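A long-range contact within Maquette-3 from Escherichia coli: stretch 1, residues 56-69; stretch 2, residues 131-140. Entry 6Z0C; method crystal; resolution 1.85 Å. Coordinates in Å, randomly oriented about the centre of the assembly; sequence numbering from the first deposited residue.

Stretch 1, residues 56-69: SVLQKQLELEEKQI
Stretch 2 (131-140) KQLEDEEKFI

Two antiparallel helices meet here in a largely polar contact, anchored by one aromatic ring and bridged by a water. Both stretches are helical throughout; their axes approach to 11.6 Å at 157°, and 425 Å² is buried in total. CA–CA distances set the register: Gln-61 to Phe-139 7.5 Å, Gln-68 to Gln-132 6.9 Å.

Phe-139 (chi1 t, chi2 63°) points toward the first helix and loses the most area, 96 Å². Gln-61 (t, p) lays its CG over the ring face, 3.4 Å from the centroid and 14° off the normal, a CH-pi contact. Val-57 (t) adds apolar packing, CG1 to Phe-139 CE1 at 4.0 Å. Glutamine suits its site because its aliphatic CG packs on the ring while its amide binds polar atoms: Gln-61 NE2 donates to Glu-65 OE1 at 2.9 Å and to the oxygen of water 1 at 2.9 Å.

That water oxygen also accepts from Gln-68 NE2 (2.7 Å) and donates weakly to OE2 of Glu-136 (m, m; 3.2 Å), linking the helices. Gln-68 (m, t) reaches CB of Asp-135 (m) with NE2 at 3.6 Å, while its backbone O accepts a weak bond from Gln-132 NE2 (3.2 Å, 134°); Gln-132 is extended (t, t). Glu-65 (chi1 -147°, chi2 p) OE2 and Glu-136 OE1 lie 4.2 Å apart, like charges, each hydrogen-bonded elsewhere in the structure. Within the second helix, Lys-131 NZ salt-bridges Asp-135 OD2 at 3.1 Å.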

# COMPACT_ATOMS: atom_id res chain seq x y z
N SER A 56 21.94 -20.83 10.45
CA SER A 56 20.76 -21.48 9.82
C SER A 56 19.57 -20.51 9.79
O SER A 56 18.97 -20.35 8.72
CB SER A 56 20.41 -22.76 10.53
OG SER A 56 19.20 -23.29 10.01
N VAL A 57 19.25 -19.89 10.94
CA VAL A 57 18.10 -18.95 11.09
C VAL A 57 18.32 -17.75 10.15
O VAL A 57 17.38 -17.39 9.40
CB VAL A 57 17.93 -18.50 12.55
CG1 VAL A 57 17.08 -17.24 12.66
CG2 VAL A 57 17.35 -19.61 13.41
N LEU A 58 19.51 -17.15 10.20
CA LEU A 58 19.85 -15.92 9.43
C LEU A 58 19.82 -16.23 7.93
O LEU A 58 19.25 -15.41 7.18
CB LEU A 58 21.23 -15.41 9.86
CG LEU A 58 21.33 -14.94 11.31
CD1 LEU A 58 22.77 -14.65 11.69
CD2 LEU A 58 20.45 -13.71 11.55
N GLN A 59 20.39 -17.36 7.50
CA GLN A 59 20.48 -17.74 6.06
C GLN A 59 19.07 -17.98 5.49
O GLN A 59 18.81 -17.50 4.38
CB GLN A 59 21.38 -18.96 5.85
CG GLN A 59 22.79 -18.58 5.41
CD GLN A 59 23.74 -19.74 5.35
OE1 GLN A 59 23.41 -20.87 5.71
NE2 GLN A 59 24.96 -19.47 4.90
N LYS A 60 18.20 -18.67 6.21
CA LYS A 60 16.86 -19.01 5.65
C LYS A 60 16.02 -17.72 5.59
O LYS A 60 15.25 -17.58 4.62
CB LYS A 60 16.22 -20.21 6.36
CG LYS A 60 15.69 -19.99 7.77
CD LYS A 60 14.88 -21.19 8.27
CE LYS A 60 15.16 -21.57 9.71
NZ LYS A 60 14.62 -20.58 10.66
N GLN A 61 16.21 -16.77 6.51
CA GLN A 61 15.50 -15.46 6.48
C GLN A 61 16.01 -14.62 5.30
O GLN A 61 15.20 -13.88 4.71
CB GLN A 61 15.67 -14.70 7.79
CG GLN A 61 15.03 -13.31 7.78
CD GLN A 61 13.54 -13.34 7.51
OE1 GLN A 61 12.87 -14.36 7.70
NE2 GLN A 61 13.01 -12.21 7.07
N LEU A 62 17.30 -14.72 4.98
CA LEU A 62 17.93 -13.99 3.85
C LEU A 62 17.19 -14.31 2.54
O LEU A 62 16.89 -13.37 1.78
CB LEU A 62 19.41 -14.38 3.79
CG LEU A 62 20.32 -13.52 2.91
CD1 LEU A 62 20.16 -12.04 3.20
CD2 LEU A 62 21.77 -13.95 3.09
N GLU A 63 16.87 -15.59 2.31
CA GLU A 63 16.11 -16.05 1.10
C GLU A 63 14.73 -15.39 1.05
O GLU A 63 14.34 -14.91 -0.03
CB GLU A 63 15.93 -17.57 1.11
CG GLU A 63 17.22 -18.35 1.20
CD GLU A 63 17.09 -19.82 0.82
OE1 GLU A 63 18.13 -20.45 0.55
OE2 GLU A 63 15.95 -20.33 0.81
N LEU A 64 14.01 -15.38 2.18
CA LEU A 64 12.64 -14.78 2.28
C LEU A 64 12.73 -13.28 2.01
O LEU A 64 11.84 -12.74 1.34
CB LEU A 64 12.06 -15.09 3.67
CG LEU A 64 10.85 -14.26 4.11
CD1 LEU A 64 9.72 -14.32 3.09
CD2 LEU A 64 10.34 -14.73 5.47
N GLU A 65 13.79 -12.63 2.49
CA GLU A 65 14.00 -11.16 2.38
C GLU A 65 13.98 -10.73 0.91
O GLU A 65 13.35 -9.69 0.59
CB GLU A 65 15.30 -10.77 3.07
CG GLU A 65 15.25 -9.40 3.71
CD GLU A 65 14.43 -9.31 4.98
OE1 GLU A 65 14.60 -10.17 5.86
OE2 GLU A 65 13.64 -8.35 5.09
N GLU A 66 14.65 -11.48 0.03
CA GLU A 66 14.76 -11.13 -1.42
C GLU A 66 13.35 -11.15 -2.04
O GLU A 66 13.06 -10.26 -2.86
CB GLU A 66 15.73 -12.07 -2.13
CG GLU A 66 17.19 -11.83 -1.77
CD GLU A 66 17.82 -10.56 -2.32
OE1 GLU A 66 18.95 -10.23 -1.90
OE2 GLU A 66 17.19 -9.91 -3.19
N LYS A 67 12.51 -12.11 -1.63
CA LYS A 67 11.11 -12.24 -2.11
C LYS A 67 10.29 -11.03 -1.65
O LYS A 67 9.48 -10.53 -2.46
CB LYS A 67 10.49 -13.54 -1.59
CG LYS A 67 11.14 -14.81 -2.14
CD LYS A 67 10.67 -16.08 -1.45
CE LYS A 67 11.65 -17.22 -1.62
NZ LYS A 67 11.05 -18.51 -1.21
N GLN A 68 10.48 -10.58 -0.41
CA GLN A 68 9.74 -9.44 0.20
C GLN A 68 10.10 -8.14 -0.53
O GLN A 68 9.20 -7.31 -0.73
CB GLN A 68 10.04 -9.32 1.69
CG GLN A 68 9.50 -10.48 2.51
CD GLN A 68 9.86 -10.36 3.97
OE1 GLN A 68 10.81 -9.68 4.34
NE2 GLN A 68 9.09 -11.03 4.81
N ILE A 69 11.37 -7.97 -0.91
CA ILE A 69 11.82 -6.79 -1.71
C ILE A 69 11.04 -6.79 -3.03
O ILE A 69 10.52 -5.72 -3.40
CB ILE A 69 13.34 -6.79 -1.93
CG1 ILE A 69 14.10 -6.31 -0.69
CG2 ILE A 69 13.69 -5.94 -3.15
CD1 ILE A 69 14.05 -4.81 -0.47
N LYS A 131 0.29 -9.64 4.98
CA LYS A 131 1.06 -10.90 4.93
C LYS A 131 2.54 -10.61 5.21
O LYS A 131 3.13 -11.33 6.04
CB LYS A 131 0.85 -11.60 3.58
CG LYS A 131 1.62 -12.91 3.39
CD LYS A 131 1.66 -13.80 4.61
CE LYS A 131 1.98 -15.25 4.30
NZ LYS A 131 3.32 -15.40 3.69
N GLN A 132 3.12 -9.60 4.57
CA GLN A 132 4.55 -9.24 4.78
C GLN A 132 4.75 -8.86 6.26
O GLN A 132 5.75 -9.29 6.84
CB GLN A 132 5.00 -8.13 3.82
CG GLN A 132 6.50 -7.88 3.88
CD GLN A 132 7.01 -7.04 2.74
OE1 GLN A 132 7.52 -5.94 2.92
NE2 GLN A 132 6.91 -7.58 1.53
N LEU A 133 3.81 -8.11 6.83
CA LEU A 133 3.83 -7.68 8.26
C LEU A 133 3.84 -8.91 9.17
O LEU A 133 4.65 -8.94 10.12
CB LEU A 133 2.61 -6.79 8.50
CG LEU A 133 2.47 -6.20 9.91
CD1 LEU A 133 3.71 -5.43 10.32
CD2 LEU A 133 1.25 -5.31 9.97
N GLU A 134 2.99 -9.91 8.89
CA GLU A 134 2.93 -11.18 9.66
C GLU A 134 4.30 -11.87 9.63
O GLU A 134 4.77 -12.29 10.69
CB GLU A 134 1.85 -12.11 9.11
CG GLU A 134 0.46 -11.73 9.56
CD GLU A 134 -0.62 -12.67 9.07
OE1 GLU A 134 -0.49 -13.89 9.31
OE2 GLU A 134 -1.58 -12.19 8.44
N ASP A 135 4.91 -11.97 8.44
CA ASP A 135 6.22 -12.63 8.24
C ASP A 135 7.32 -11.87 9.01
O ASP A 135 8.21 -12.54 9.57
CB ASP A 135 6.54 -12.76 6.74
CG ASP A 135 5.67 -13.78 6.02
OD1 ASP A 135 5.02 -14.60 6.71
OD2 ASP A 135 5.64 -13.75 4.79
N GLU A 136 7.25 -10.53 9.05
CA GLU A 136 8.22 -9.70 9.81
C GLU A 136 8.07 -10.00 11.31
O GLU A 136 9.10 -10.21 11.97
CB GLU A 136 8.03 -8.20 9.55
CG GLU A 136 8.28 -7.80 8.10
CD GLU A 136 9.73 -7.74 7.65
OE1 GLU A 136 9.98 -7.07 6.63
OE2 GLU A 136 10.59 -8.37 8.29
N GLU A 137 6.84 -10.04 11.81
CA GLU A 137 6.53 -10.34 13.24
C GLU A 137 7.05 -11.73 13.61
O GLU A 137 7.59 -11.88 14.72
CB GLU A 137 5.02 -10.25 13.50
CG GLU A 137 4.51 -8.82 13.47
CD GLU A 137 3.02 -8.69 13.71
OE1 GLU A 137 2.63 -7.73 14.38
OE2 GLU A 137 2.26 -9.54 13.22
N LYS A 138 6.89 -12.71 12.72
CA LYS A 138 7.36 -14.11 12.94
C LYS A 138 8.88 -14.13 13.03
O LYS A 138 9.42 -14.81 13.92
CB LYS A 138 6.89 -15.04 11.83
CG LYS A 138 5.43 -15.42 11.88
CD LYS A 138 5.04 -16.37 10.77
CE LYS A 138 3.57 -16.73 10.80
NZ LYS A 138 3.13 -17.29 9.50
N PHE A 139 9.57 -13.41 12.14
CA PHE A 139 11.05 -13.41 12.13
C PHE A 139 11.57 -12.79 13.43
O PHE A 139 12.54 -13.32 14.00
CB PHE A 139 11.66 -12.71 10.91
CG PHE A 139 13.16 -12.76 10.99
CD1 PHE A 139 13.82 -13.98 10.95
CD2 PHE A 139 13.90 -11.61 11.21
CE1 PHE A 139 15.20 -14.04 11.07
CE2 PHE A 139 15.28 -11.68 11.33
CZ PHE A 139 15.93 -12.89 11.26
N ILE A 140 10.94 -11.70 13.89
CA ILE A 140 11.32 -11.00 15.15
C ILE A 140 11.22 -11.98 16.32
O ILE A 140 12.16 -12.01 17.14
CB ILE A 140 10.46 -9.74 15.36
CG1 ILE A 140 11.00 -8.59 14.50
CG2 ILE A 140 10.37 -9.37 16.84
CD1 ILE A 140 10.41 -7.25 14.82
O HOH W 1 10.20 -11.37 7.26